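Local coordinates for protein computational Design of Enzyme (Synthetic construct, PDB 3TP4) that is a computationally designed protein of the TIM-barrel glycoside hydrolase class, probably made to place an activated serine in a catalytic triad, at residues A142-Y147 with Y197-E202; D150-A155 with E202-V207; K302-I307 with D349-F354; H330-P335 with E341-Y346. All blocks are in the same frame, centred on the assembly; numbering follows the deposited sequence.

Contact 1: residues A142-Y147 with Y197-E202; sequences AELVAY and YRFTVE
Phe199 reaches across from one helix to meet Leu144 and Val145 on the other, and the two aliphatic residues use its ring in different ways. Leu144 lies alongside: its side chain and that of Phe199 slide past each other in opposite directions, and the methyl CD2 of Leu144 approaches the ring obliquely, 4.0 Å from Phe199 CD2 and equally close to CE2. The side chains of Val145 and Phe199 cross at about a right angle. Val145 CG2 sits near the ring plane at the outer edge, 4.0 Å from Phe199 CZ, and so lies at the far end of the ring, whereas Leu144 CD2 touches CD2 and CE2 along one flank. The ring is carried this far because Phe199 CG stands anti to its backbone N (chi1 174°), which stretches the aromatic group out between the helices. This projection spans a fairly wide separation, since the nearest CA atoms, those of Val145 and Thr200, are 8.6 Å apart.

The surroundings complete the apolar layer. His141 brings its own ring against Phe199, Leu144 also packs on Leu196 and on Trp173 of strand 168-174, and Val145 leans on Tyr203. Thr200 takes little part in the contact itself, its OG1 being hydrogen-bonded to Leu196 O and to Trp173 NE1. Helices 141-157 and 190-207 lead into and out of strand 168-174 in the chain, and the contact joins neighbouring outer helices of a TIM barrel, the fold of glycoside hydrolase family 26.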
loop_
_atom_site.group_PDB
_atom_site.type_symbol
_atom_site.label_atom_id
_atom_site.label_comp_id
_atom_site.label_asym_id
_atom_site.label_seq_id
_atom_site.Cartn_x
_atom_site.Cartn_y
_atom_site.Cartn_z
ATOM N N ALA A 142 15.381 3.486 -14.166
ATOM C CA ALA A 142 15.936 4.690 -13.538
ATOM C C ALA A 142 14.854 5.677 -13.092
ATOM O O ALA A 142 14.966 6.290 -12.027
ATOM C CB ALA A 142 16.952 5.375 -14.464
ATOM N N GLU A 143 13.812 5.838 -13.900
ATOM C CA GLU A 143 12.684 6.684 -13.507
ATOM C C GLU A 143 12.079 6.171 -12.197
ATOM O O GLU A 143 11.803 6.948 -11.273
ATOM C CB GLU A 143 11.604 6.720 -14.595
ATOM C CG GLU A 143 12.088 6.323 -15.976
ATOM C CD GLU A 143 12.888 7.412 -16.649
ATOM O OE1 GLU A 143 13.290 7.220 -17.816
ATOM O OE2 GLU A 143 13.105 8.463 -16.011
ATOM N N LEU A 144 11.880 4.858 -12.119
ATOM C CA LEU A 144 11.321 4.259 -10.909
ATOM C C LEU A 144 12.197 4.588 -9.714
ATOM O O LEU A 144 11.720 5.100 -8.697
ATOM C CB LEU A 144 11.187 2.744 -11.056
ATOM C CG LEU A 144 10.638 2.080 -9.788
ATOM C CD1 LEU A 144 9.206 2.530 -9.539
ATOM C CD2 LEU A 144 10.712 0.571 -9.893
ATOM N N VAL A 145 13.492 4.321 -9.852
ATOM C CA VAL A 145 14.433 4.562 -8.763
ATOM C C VAL A 145 14.412 6.016 -8.303
ATOM O O VAL A 145 14.436 6.290 -7.112
ATOM C CB VAL A 145 15.876 4.149 -9.144
ATOM C CG1 VAL A 145 16.862 4.631 -8.092
ATOM C CG2 VAL A 145 15.961 2.652 -9.290
ATOM N N ALA A 146 14.365 6.946 -9.247
ATOM C CA ALA A 146 14.330 8.356 -8.888
ATOM C C ALA A 146 13.013 8.672 -8.176
ATOM O O ALA A 146 12.986 9.429 -7.215
ATOM C CB ALA A 146 14.498 9.225 -10.127
ATOM N N TYR A 147 11.921 8.083 -8.647
ATOM C CA TYR A 147 10.639 8.258 -7.963
ATOM C C TYR A 147 10.730 7.780 -6.513
ATOM O O TYR A 147 10.273 8.460 -5.591
ATOM C CB TYR A 147 9.525 7.516 -8.687
ATOM C CG TYR A 147 8.142 8.003 -8.309
ATOM C CD1 TYR A 147 7.333 7.275 -7.439
ATOM C CD2 TYR A 147 7.653 9.201 -8.815
ATOM C CE1 TYR A 147 6.058 7.730 -7.092
ATOM C CE2 TYR A 147 6.393 9.664 -8.479
ATOM C CZ TYR A 147 5.598 8.927 -7.617
ATOM O OH TYR A 147 4.348 9.402 -7.291
ATOM N N TYR A 197 6.905 -4.785 -6.432
ATOM C CA TYR A 197 6.592 -4.469 -5.040
ATOM C C TYR A 197 7.808 -4.798 -4.166
ATOM O O TYR A 197 8.192 -4.007 -3.295
ATOM C CB TYR A 197 5.362 -5.261 -4.574
ATOM C CG TYR A 197 4.789 -4.810 -3.239
ATOM C CD1 TYR A 197 5.424 -5.130 -2.041
ATOM C CD2 TYR A 197 3.599 -4.090 -3.179
ATOM C CE1 TYR A 197 4.897 -4.721 -0.808
ATOM C CE2 TYR A 197 3.063 -3.679 -1.956
ATOM C CZ TYR A 197 3.720 -3.997 -0.778
ATOM O OH TYR A 197 3.196 -3.577 0.428
ATOM N N ARG A 198 8.400 -5.969 -4.396
ATOM C CA ARG A 198 9.527 -6.441 -3.573
ATOM C C ARG A 198 10.732 -5.515 -3.712
ATOM O O ARG A 198 11.344 -5.127 -2.715
ATOM C CB ARG A 198 9.901 -7.889 -3.922
ATOM C CG ARG A 198 8.846 -8.922 -3.468
ATOM C CD ARG A 198 8.982 -10.238 -4.215
ATOM N NE ARG A 198 7.945 -11.196 -3.839
ATOM C CZ ARG A 198 7.702 -12.332 -4.496
ATOM N NH1 ARG A 198 8.409 -12.656 -5.569
ATOM N NH2 ARG A 198 6.744 -13.145 -4.082
ATOM N N PHE A 199 11.072 -5.162 -4.951
ATOM C CA PHE A 199 12.133 -4.183 -5.184
ATOM C C PHE A 199 11.834 -2.869 -4.492
ATOM O O PHE A 199 12.712 -2.257 -3.903
ATOM C CB PHE A 199 12.329 -3.905 -6.672
ATOM C CG PHE A 199 13.310 -2.800 -6.947
ATOM C CD1 PHE A 199 14.675 -3.022 -6.819
ATOM C CD2 PHE A 199 12.872 -1.537 -7.329
ATOM C CE1 PHE A 199 15.585 -2.010 -7.067
ATOM C CE2 PHE A 199 13.775 -0.518 -7.587
ATOM C CZ PHE A 199 15.133 -0.750 -7.444
ATOM N N THR A 200 10.591 -2.412 -4.590
ATOM C CA THR A 200 10.217 -1.153 -3.963
ATOM C C THR A 200 10.537 -1.187 -2.467
ATOM O O THR A 200 11.098 -0.225 -1.904
ATOM C CB THR A 200 8.719 -0.856 -4.169
ATOM O OG1 THR A 200 8.467 -0.594 -5.556
ATOM C CG2 THR A 200 8.280 0.351 -3.343
ATOM N N VAL A 201 10.170 -2.293 -1.825
ATOM C CA VAL A 201 10.387 -2.433 -0.390
ATOM C C VAL A 201 11.879 -2.494 -0.086
ATOM O O VAL A 201 12.371 -1.847 0.834
ATOM C CB VAL A 201 9.724 -3.697 0.170
ATOM C CG1 VAL A 201 10.245 -3.967 1.569
ATOM C CG2 VAL A 201 8.198 -3.547 0.201
ATOM N N GLU A 202 12.600 -3.275 -0.879
ATOM C CA GLU A 202 14.027 -3.471 -0.663
ATOM C C GLU A 202 14.823 -2.188 -0.943
ATOM O O GLU A 202 15.707 -1.812 -0.170
ATOM C CB GLU A 202 14.517 -4.655 -1.512
ATOM C CG GLU A 202 14.019 -5.990 -0.949
ATOM C CD GLU A 202 13.952 -7.111 -1.967
ATOM O OE1 GLU A 202 14.204 -6.861 -3.171
ATOM O OE2 GLU A 202 13.647 -8.253 -1.550
#

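Contact 2: residues D150-A155 with E202-V207; sequences DIAELA and EYLRDV
The backbones of Ala152 and Leu204 draw together to 6.4 Å between their CA atoms. The small side chain of Ala152 suits so near an approach, and Leu204 fills the junction with a single methyl. Its CD2 lies 4.0 Å from the backbone N of Ala152 and 4.1 Å from Ala152 CB, while Ile151 adds CG2 from beside it, 4.1 Å from the same Leu204 CD2. Ile151 CG2 reaches this methyl because it stands anti to its own backbone N, with the longer CG1 branch beside that nitrogen (chi1 -71°).

Here two consecutive outer helices of the TIM barrel meet against strand 213-217, whose Phe213 lies against Ile151, Ala155 and Leu204. Helix 190-207 ends nearby in a wider, pi-type turn: Glu202 O accepts from Asp206 N at 2.7 Å and again from Val207 N at 3.1 Å. On this last turn Arg205 holds Asp206 side-on with two nitrogens, one to each carboxylate oxygen. The NH2 bond to OD2 is the straighter (165°) and lies in the guanidinium plane, whereas NE meets OD1 from above the carboxylate plane. Asp206 OD2 is also salt-bridged to Arg396, on strand 391-398 of the mainly antiparallel C-terminal sheet.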
loop_
_atom_site.group_PDB
_atom_site.type_symbol
_atom_site.label_atom_id
_atom_site.label_comp_id
_atom_site.label_asym_id
_atom_site.label_seq_id
_atom_site.Cartn_x
_atom_site.Cartn_y
_atom_site.Cartn_z
ATOM N N ASP A 150 12.653 10.141 -4.130
ATOM C CA ASP A 150 11.795 11.220 -3.667
ATOM C C ASP A 150 10.938 10.748 -2.496
ATOM O O ASP A 150 10.730 11.475 -1.524
ATOM C CB ASP A 150 10.898 11.703 -4.809
ATOM C CG ASP A 150 11.642 12.574 -5.805
ATOM O OD1 ASP A 150 12.722 13.091 -5.447
ATOM O OD2 ASP A 150 11.141 12.748 -6.939
ATOM N N ILE A 151 10.439 9.521 -2.586
ATOM C CA ILE A 151 9.624 8.979 -1.506
ATOM C C ILE A 151 10.476 8.825 -0.251
ATOM O O ILE A 151 10.026 9.123 0.860
ATOM C CB ILE A 151 8.960 7.640 -1.927
ATOM C CG1 ILE A 151 7.867 7.921 -2.968
ATOM C CG2 ILE A 151 8.384 6.900 -0.711
ATOM C CD1 ILE A 151 7.297 6.676 -3.622
ATOM N N ALA A 152 11.717 8.374 -0.423
ATOM C CA ALA A 152 12.622 8.243 0.710
ATOM C C ALA A 152 12.877 9.624 1.339
ATOM O O ALA A 152 12.988 9.761 2.562
ATOM C CB ALA A 152 13.933 7.587 0.279
ATOM N N GLU A 153 12.960 10.644 0.492
ATOM C CA GLU A 153 13.134 12.022 0.960
ATOM C C GLU A 153 11.946 12.451 1.815
ATOM O O GLU A 153 12.104 13.066 2.868
ATOM C CB GLU A 153 13.258 12.965 -0.241
ATOM C CG GLU A 153 14.629 12.975 -0.895
ATOM C CD GLU A 153 15.640 13.777 -0.100
ATOM O OE1 GLU A 153 15.260 14.328 0.957
ATOM O OE2 GLU A 153 16.811 13.861 -0.531
ATOM N N LEU A 154 10.748 12.125 1.346
ATOM C CA LEU A 154 9.530 12.467 2.080
ATOM C C LEU A 154 9.528 11.767 3.427
ATOM O O LEU A 154 9.243 12.375 4.463
ATOM C CB LEU A 154 8.292 12.053 1.286
ATOM C CG LEU A 154 6.977 12.159 2.075
ATOM C CD1 LEU A 154 6.626 13.617 2.334
ATOM C CD2 LEU A 154 5.845 11.446 1.350
ATOM N N ALA A 155 9.842 10.476 3.404
ATOM C CA ALA A 155 9.912 9.697 4.627
ATOM C C ALA A 155 10.813 10.391 5.646
ATOM O O ALA A 155 10.423 10.583 6.797
ATOM C CB ALA A 155 10.419 8.283 4.328
ATOM N N GLU A 202 12.600 -3.275 -0.879
ATOM C CA GLU A 202 14.027 -3.471 -0.663
ATOM C C GLU A 202 14.823 -2.188 -0.943
ATOM O O GLU A 202 15.707 -1.812 -0.170
ATOM C CB GLU A 202 14.517 -4.655 -1.512
ATOM C CG GLU A 202 14.019 -5.990 -0.949
ATOM C CD GLU A 202 13.952 -7.111 -1.967
ATOM O OE1 GLU A 202 14.204 -6.861 -3.171
ATOM O OE2 GLU A 202 13.647 -8.253 -1.550
ATOM N N TYR A 203 14.495 -1.501 -2.029
ATOM C CA TYR A 203 15.167 -0.236 -2.326
ATOM C C TYR A 203 14.958 0.768 -1.186
ATOM O O TYR A 203 15.921 1.318 -0.656
ATOM C CB TYR A 203 14.715 0.358 -3.666
ATOM C CG TYR A 203 15.546 1.563 -4.076
ATOM C CD1 TYR A 203 16.814 1.395 -4.611
ATOM C CD2 TYR A 203 15.075 2.862 -3.901
ATOM C CE1 TYR A 203 17.592 2.482 -4.984
ATOM C CE2 TYR A 203 15.843 3.966 -4.273
ATOM C CZ TYR A 203 17.113 3.758 -4.813
ATOM O OH TYR A 203 17.911 4.815 -5.192
ATOM N N LEU A 204 13.710 0.979 -0.783
ATOM C CA LEU A 204 13.426 1.926 0.297
ATOM C C LEU A 204 14.058 1.507 1.626
ATOM O O LEU A 204 14.717 2.308 2.286
ATOM C CB LEU A 204 11.915 2.126 0.473
ATOM C CG LEU A 204 11.193 2.898 -0.645
ATOM C CD1 LEU A 204 9.697 2.771 -0.502
ATOM C CD2 LEU A 204 11.599 4.390 -0.703
ATOM N N ARG A 205 13.845 0.256 2.026
ATOM C CA ARG A 205 14.300 -0.204 3.337
ATOM C C ARG A 205 15.805 -0.475 3.358
ATOM O O ARG A 205 16.534 0.058 4.192
ATOM C CB ARG A 205 13.547 -1.469 3.760
ATOM C CG ARG A 205 14.048 -2.115 5.064
ATOM C CD ARG A 205 13.470 -3.529 5.260
ATOM N NE ARG A 205 13.922 -4.445 4.200
ATOM C CZ ARG A 205 13.290 -5.561 3.828
ATOM N NH1 ARG A 205 12.167 -5.947 4.428
ATOM N NH2 ARG A 205 13.785 -6.304 2.843
ATOM N N ASP A 206 16.269 -1.303 2.432
ATOM C CA ASP A 206 17.639 -1.803 2.512
ATOM C C ASP A 206 18.620 -0.858 1.852
ATOM O O ASP A 206 19.755 -0.717 2.301
ATOM C CB ASP A 206 17.750 -3.177 1.854
ATOM C CG ASP A 206 16.833 -4.205 2.485
ATOM O OD1 ASP A 206 16.666 -4.186 3.718
ATOM O OD2 ASP A 206 16.279 -5.039 1.747
ATOM N N VAL A 207 18.201 -0.245 0.757
ATOM C CA VAL A 207 19.084 0.652 0.031
ATOM C C VAL A 207 19.053 2.077 0.600
ATOM O O VAL A 207 20.098 2.684 0.787
ATOM C CB VAL A 207 18.793 0.663 -1.486
ATOM C CG1 VAL A 207 19.629 1.739 -2.173
ATOM C CG2 VAL A 207 19.082 -0.727 -2.112
#

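Contact 3: residues K302-I307 with D349-F354; sequences KVLAAI and DPFTLF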
loop_
_atom_site.group_PDB
_atom_site.type_symbol
_atom_site.label_atom_id
_atom_site.label_comp_id
_atom_site.label_asym_id
_atom_site.label_seq_id
_atom_site.Cartn_x
_atom_site.Cartn_y
_atom_site.Cartn_z
ATOM N N LYS A 302 -25.658 1.939 6.839
ATOM C CA LYS A 302 -25.918 0.574 6.384
ATOM C C LYS A 302 -24.622 -0.227 6.217
ATOM O O LYS A 302 -24.537 -1.399 6.626
ATOM C CB LYS A 302 -26.711 0.583 5.076
ATOM C CG LYS A 302 -28.152 1.002 5.247
ATOM C CD LYS A 302 -28.840 1.176 3.901
ATOM C CE LYS A 302 -28.785 -0.105 3.087
ATOM N NZ LYS A 302 -29.723 -0.060 1.927
ATOM N N VAL A 303 -23.612 0.400 5.616
ATOM C CA VAL A 303 -22.306 -0.245 5.476
ATOM C C VAL A 303 -21.717 -0.572 6.845
ATOM O O VAL A 303 -21.338 -1.705 7.111
ATOM C CB VAL A 303 -21.319 0.632 4.671
ATOM C CG1 VAL A 303 -19.881 0.179 4.924
ATOM C CG2 VAL A 303 -21.648 0.553 3.184
ATOM N N LEU A 304 -21.680 0.429 7.722
ATOM C CA LEU A 304 -21.164 0.238 9.072
ATOM C C LEU A 304 -21.924 -0.844 9.849
ATOM O O LEU A 304 -21.313 -1.644 10.544
ATOM C CB LEU A 304 -21.189 1.560 9.852
ATOM C CG LEU A 304 -20.605 1.491 11.263
ATOM C CD1 LEU A 304 -19.136 1.188 11.132
ATOM C CD2 LEU A 304 -20.831 2.803 12.089
ATOM N N ALA A 305 -23.252 -0.857 9.760
ATOM C CA ALA A 305 -24.029 -1.861 10.504
ATOM C C ALA A 305 -23.764 -3.298 10.013
ATOM O O ALA A 305 -23.776 -4.256 10.795
ATOM C CB ALA A 305 -25.521 -1.534 10.451
ATOM N N ALA A 306 -23.526 -3.449 8.717
ATOM C CA ALA A 306 -23.189 -4.762 8.153
ATOM C C ALA A 306 -21.843 -5.240 8.682
ATOM O O ALA A 306 -21.668 -6.418 9.024
ATOM C CB ALA A 306 -23.156 -4.692 6.638
ATOM N N ILE A 307 -20.885 -4.324 8.739
ATOM C CA ILE A 307 -19.556 -4.644 9.250
ATOM C C ILE A 307 -19.672 -5.025 10.727
ATOM O O ILE A 307 -19.196 -6.086 11.148
ATOM C CB ILE A 307 -18.605 -3.432 9.104
ATOM C CG1 ILE A 307 -18.359 -3.121 7.624
ATOM C CG2 ILE A 307 -17.292 -3.673 9.825
ATOM C CD1 ILE A 307 -17.455 -1.912 7.383
ATOM N N ASP A 349 -21.386 7.181 15.599
ATOM C CA ASP A 349 -21.420 5.795 16.060
ATOM C C ASP A 349 -20.169 5.535 16.891
ATOM O O ASP A 349 -19.083 5.991 16.533
ATOM C CB ASP A 349 -21.462 4.842 14.866
ATOM C CG ASP A 349 -21.814 3.422 15.269
ATOM O OD1 ASP A 349 -20.959 2.755 15.885
ATOM O OD2 ASP A 349 -22.937 2.978 14.960
ATOM N N PRO A 350 -20.312 4.805 18.001
ATOM C CA PRO A 350 -19.152 4.542 18.860
ATOM C C PRO A 350 -18.117 3.660 18.175
ATOM O O PRO A 350 -16.944 3.674 18.550
ATOM C CB PRO A 350 -19.755 3.799 20.062
ATOM C CG PRO A 350 -21.223 4.069 20.003
ATOM C CD PRO A 350 -21.560 4.257 18.558
ATOM N N PHE A 351 -18.529 2.887 17.179
ATOM C CA PHE A 351 -17.577 1.976 16.572
ATOM C C PHE A 351 -16.568 2.697 15.661
ATOM O O PHE A 351 -15.450 2.228 15.492
ATOM C CB PHE A 351 -18.290 0.807 15.859
ATOM C CG PHE A 351 -17.359 -0.312 15.455
ATOM C CD1 PHE A 351 -16.859 -1.190 16.403
ATOM C CD2 PHE A 351 -16.981 -0.481 14.132
ATOM C CE1 PHE A 351 -15.998 -2.212 16.040
ATOM C CE2 PHE A 351 -16.114 -1.492 13.766
ATOM C CZ PHE A 351 -15.625 -2.364 14.719
ATOM N N THR A 352 -16.939 3.849 15.103
ATOM C CA THR A 352 -16.010 4.594 14.242
ATOM C C THR A 352 -15.117 5.537 15.031
ATOM O O THR A 352 -15.608 6.321 15.838
ATOM C CB THR A 352 -16.751 5.418 13.159
ATOM O OG1 THR A 352 -17.708 6.284 13.793
ATOM C CG2 THR A 352 -17.464 4.473 12.169
ATOM N N LEU A 353 -13.809 5.476 14.783
ATOM C CA LEU A 353 -12.871 6.297 15.541
ATOM C C LEU A 353 -12.366 7.467 14.724
ATOM O O LEU A 353 -12.015 7.326 13.551
ATOM C CB LEU A 353 -11.692 5.473 16.061
ATOM C CG LEU A 353 -12.079 4.317 16.994
ATOM C CD1 LEU A 353 -10.864 3.485 17.383
ATOM C CD2 LEU A 353 -12.776 4.847 18.227
ATOM N N PHE A 354 -12.344 8.629 15.362
ATOM C CA PHE A 354 -11.816 9.832 14.743
ATOM C C PHE A 354 -10.574 10.292 15.514
ATOM O O PHE A 354 -10.191 9.662 16.504
ATOM C CB PHE A 354 -12.918 10.891 14.669
ATOM C CG PHE A 354 -13.946 10.596 13.610
ATOM C CD1 PHE A 354 -14.750 9.460 13.701
ATOM C CD2 PHE A 354 -14.087 11.430 12.511
ATOM C CE1 PHE A 354 -15.684 9.166 12.724
ATOM C CE2 PHE A 354 -15.013 11.145 11.526
ATOM C CZ PHE A 354 -15.814 10.006 11.626
#
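Leu304 and Asp349 both hold CG anti to the backbone N (chi1 -177° and -167°), which lets the side chains approach from opposite directions. The leucine fork then divides its work. CD2 comes up against the carboxylate carbon, 3.4 Å from Asp349 CG and 3.5 Å from Asp349 CB, while CD1 sits at the edge of the Phe351 ring, 4.1 Å from its CD2. Thr352 faces both prongs, its CG2 3.8 Å from Leu304 CD1 and Leu304 CD2 alike.

The loop keeps its shape by an Asx turn: Asp349 OD1 offers its anti lone pair to Phe351 N in a bond of 2.8 Å, 164° at the hydrogen. OD1 is also salt-bridged to Lys308, just beyond the helical segment, and Thr352 OG1 is bonded to Tyr346 O. The turn leads from helix 340-348 into strand 352-353, which pairs with strand 32-37 of the barrel, while helix 299-308 packs on the turn through Leu304. The aspartate thus plays two parts: its oxygen serves the backbone and the lysine, while CB and CG take the leucine methyl, and the positive partner probably favours the charged carboxylate despite this apolar neighbour.

Contact 4: residues H330-P335 with E341-Y346; sequences HFVPVP and EDFQAY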
loop_
_atom_site.group_PDB
_atom_site.type_symbol
_atom_site.label_atom_id
_atom_site.label_comp_id
_atom_site.label_asym_id
_atom_site.label_seq_id
_atom_site.Cartn_x
_atom_site.Cartn_y
_atom_site.Cartn_z
ATOM N N HIS A 330 -17.011 14.588 -4.712
ATOM C CA HIS A 330 -16.531 14.557 -3.342
ATOM C C HIS A 330 -17.148 13.364 -2.620
ATOM O O HIS A 330 -18.199 12.863 -3.024
ATOM C CB HIS A 330 -16.800 15.889 -2.622
ATOM C CG HIS A 330 -18.252 16.225 -2.463
ATOM N ND1 HIS A 330 -19.005 16.788 -3.474
ATOM C CD2 HIS A 330 -19.078 16.124 -1.391
ATOM C CE1 HIS A 330 -20.236 17.001 -3.038
ATOM N NE2 HIS A 330 -20.308 16.608 -1.778
ATOM N N PHE A 331 -16.484 12.888 -1.575
ATOM C CA PHE A 331 -16.874 11.608 -0.991
ATOM C C PHE A 331 -17.371 11.704 0.445
ATOM O O PHE A 331 -18.097 10.826 0.907
ATOM C CB PHE A 331 -15.737 10.595 -1.138
ATOM C CG PHE A 331 -15.480 10.216 -2.563
ATOM C CD1 PHE A 331 -14.696 11.024 -3.376
ATOM C CD2 PHE A 331 -16.064 9.083 -3.110
ATOM C CE1 PHE A 331 -14.471 10.685 -4.705
ATOM C CE2 PHE A 331 -15.844 8.741 -4.443
ATOM C CZ PHE A 331 -15.047 9.539 -5.236
ATOM N N VAL A 332 -16.981 12.770 1.134
ATOM C CA VAL A 332 -17.580 13.106 2.430
ATOM C C VAL A 332 -18.671 14.157 2.214
ATOM O O VAL A 332 -18.390 15.239 1.713
ATOM C CB VAL A 332 -16.526 13.638 3.423
ATOM C CG1 VAL A 332 -17.200 14.259 4.659
ATOM C CG2 VAL A 332 -15.530 12.515 3.827
ATOM N N PRO A 333 -19.921 13.841 2.590
ATOM C CA PRO A 333 -21.029 14.793 2.416
ATOM C C PRO A 333 -20.773 16.117 3.125
ATOM O O PRO A 333 -20.126 16.146 4.171
ATOM C CB PRO A 333 -22.221 14.083 3.074
ATOM C CG PRO A 333 -21.863 12.645 3.087
ATOM C CD PRO A 333 -20.361 12.575 3.206
ATOM N N VAL A 334 -21.285 17.202 2.551
ATOM C CA VAL A 334 -21.169 18.528 3.136
ATOM C C VAL A 334 -22.571 19.129 3.153
ATOM O O VAL A 334 -23.499 18.526 2.609
ATOM C CB VAL A 334 -20.163 19.413 2.354
ATOM C CG1 VAL A 334 -18.787 18.772 2.380
ATOM C CG2 VAL A 334 -20.619 19.616 0.918
ATOM N N PRO A 335 -22.750 20.278 3.823
ATOM C CA PRO A 335 -24.118 20.800 3.901
ATOM C C PRO A 335 -24.692 20.938 2.496
ATOM O O PRO A 335 -23.996 21.374 1.582
ATOM C CB PRO A 335 -23.929 22.165 4.561
ATOM C CG PRO A 335 -22.707 21.991 5.400
ATOM C CD PRO A 335 -21.798 21.114 4.575
ATOM N N GLU A 341 -26.696 13.921 6.796
ATOM C CA GLU A 341 -27.186 13.424 8.081
ATOM C C GLU A 341 -26.720 11.994 8.356
ATOM O O GLU A 341 -26.318 11.665 9.474
ATOM C CB GLU A 341 -28.719 13.525 8.162
ATOM C CG GLU A 341 -29.298 12.918 9.421
ATOM C CD GLU A 341 -30.772 13.241 9.612
ATOM O OE1 GLU A 341 -31.489 13.405 8.596
ATOM O OE2 GLU A 341 -31.210 13.337 10.784
ATOM N N ASP A 342 -26.751 11.140 7.338
ATOM C CA ASP A 342 -26.355 9.763 7.544
ATOM C C ASP A 342 -24.868 9.673 7.871
ATOM O O ASP A 342 -24.462 8.878 8.718
ATOM C CB ASP A 342 -26.675 8.892 6.327
ATOM C CG ASP A 342 -26.469 7.405 6.606
ATOM O OD1 ASP A 342 -27.324 6.796 7.281
ATOM O OD2 ASP A 342 -25.466 6.838 6.135
ATOM N N PHE A 343 -24.055 10.480 7.201
ATOM C CA PHE A 343 -22.627 10.458 7.479
ATOM C C PHE A 343 -22.354 10.934 8.907
ATOM O O PHE A 343 -21.542 10.346 9.619
ATOM C CB PHE A 343 -21.814 11.272 6.461
ATOM C CG PHE A 343 -20.335 11.215 6.715
ATOM C CD1 PHE A 343 -19.601 10.099 6.352
ATOM C CD2 PHE A 343 -19.688 12.255 7.365
ATOM C CE1 PHE A 343 -18.249 10.030 6.604
ATOM C CE2 PHE A 343 -18.336 12.187 7.625
ATOM C CZ PHE A 343 -17.617 11.076 7.245
ATOM N N GLN A 344 -23.046 11.982 9.331
ATOM C CA GLN A 344 -22.943 12.439 10.715
ATOM C C GLN A 344 -23.271 11.311 11.693
ATOM O O GLN A 344 -22.624 11.182 12.729
ATOM C CB GLN A 344 -23.871 13.640 10.959
ATOM C CG GLN A 344 -23.333 14.915 10.330
ATOM C CD GLN A 344 -24.337 16.034 10.290
ATOM O OE1 GLN A 344 -25.534 15.815 10.080
ATOM N NE2 GLN A 344 -23.852 17.257 10.475
ATOM N N ALA A 345 -24.277 10.500 11.363
ATOM C CA ALA A 345 -24.671 9.386 12.229
ATOM C C ALA A 345 -23.596 8.305 12.216
ATOM O O ALA A 345 -23.245 7.728 13.250
ATOM C CB ALA A 345 -26.026 8.813 11.781
ATOM N N TYR A 346 -23.091 8.019 11.024
ATOM C CA TYR A 346 -21.943 7.148 10.874
ATOM C C TYR A 346 -20.790 7.599 11.776
ATOM O O TYR A 346 -20.183 6.786 12.469
ATOM C CB TYR A 346 -21.503 7.145 9.412
ATOM C CG TYR A 346 -20.136 6.562 9.184
ATOM C CD1 TYR A 346 -19.004 7.367 9.216
ATOM C CD2 TYR A 346 -19.973 5.207 8.926
ATOM C CE1 TYR A 346 -17.755 6.833 9.022
ATOM C CE2 TYR A 346 -18.732 4.670 8.705
ATOM C CZ TYR A 346 -17.623 5.482 8.760
ATOM O OH TYR A 346 -16.369 4.940 8.555
#
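Phe343 receives Val332 and Pro333 side by side, in a buried contact between the long beta-alpha loop that follows strand 318-321 of the TIM barrel and the helix into which that loop runs. Val332 touches toward the far end of the ring. Its CG1 lies 3.8 Å from Phe343 CE2 and makes an off-centre CH-pi contact, 4.3 Å from the ring centroid and 29° off the normal. Pro333 works at the root of the same side chain, crossing it at about a right angle: CG of the proline stands 3.6 Å from Phe343 CB, and its CD is 3.8 Å from Phe343 CG. Successive loop residues therefore follow the phenylalanine from tip to base. Phe343 is extended, its CG anti to the backbone N (chi1 -178°), and offers its length to the loop.

The next shell fixes both partners. Phe300 of helix 299-308 and Phe34 of strand 32-37 each meet the Phe343 ring in T-shaped fashion, so that the ring belongs to an aromatic cluster, and Phe300 also touches Pro333. On the loop side, Asn324 OD1 accepts from the backbone N of both Phe331 and Val332, setting the chain just ahead of the valine. Asp337 OD2 similarly accepts from Val334 N and His330 NE2, tying down the loop on either side of Val332 and Pro333. Within the loop, the carbonyl of Val332 turns toward the imidazole: its O lies in the plane of the His330 ring, at its edge, 3.3 Å from His330 CD2.

How the contacts relate
Contacts 1 and 2 are successive levels of one interface: both join helices 141-157 and 190-207, share Glu202 and have centres 8 Å apart. The first relies on a long aromatic bridge, the second on a small residue that lets the backbones approach. Contacts 3 and 4 lie on the opposite side of the chain's centre, about 35 to 38 Å from the first pair between centres, and touch through Leu304 CB and Tyr346 CD2, 4.0 Å apart. Contacts 1, 2 and 4 are buried and apolar. Contact 3 is partly buried, and there a carboxylate joins the packing. Helix meets helix in the first pair, whereas contact 3 sets a helix against a turn and the start of a short strand, and contact 4 sets one against a loop.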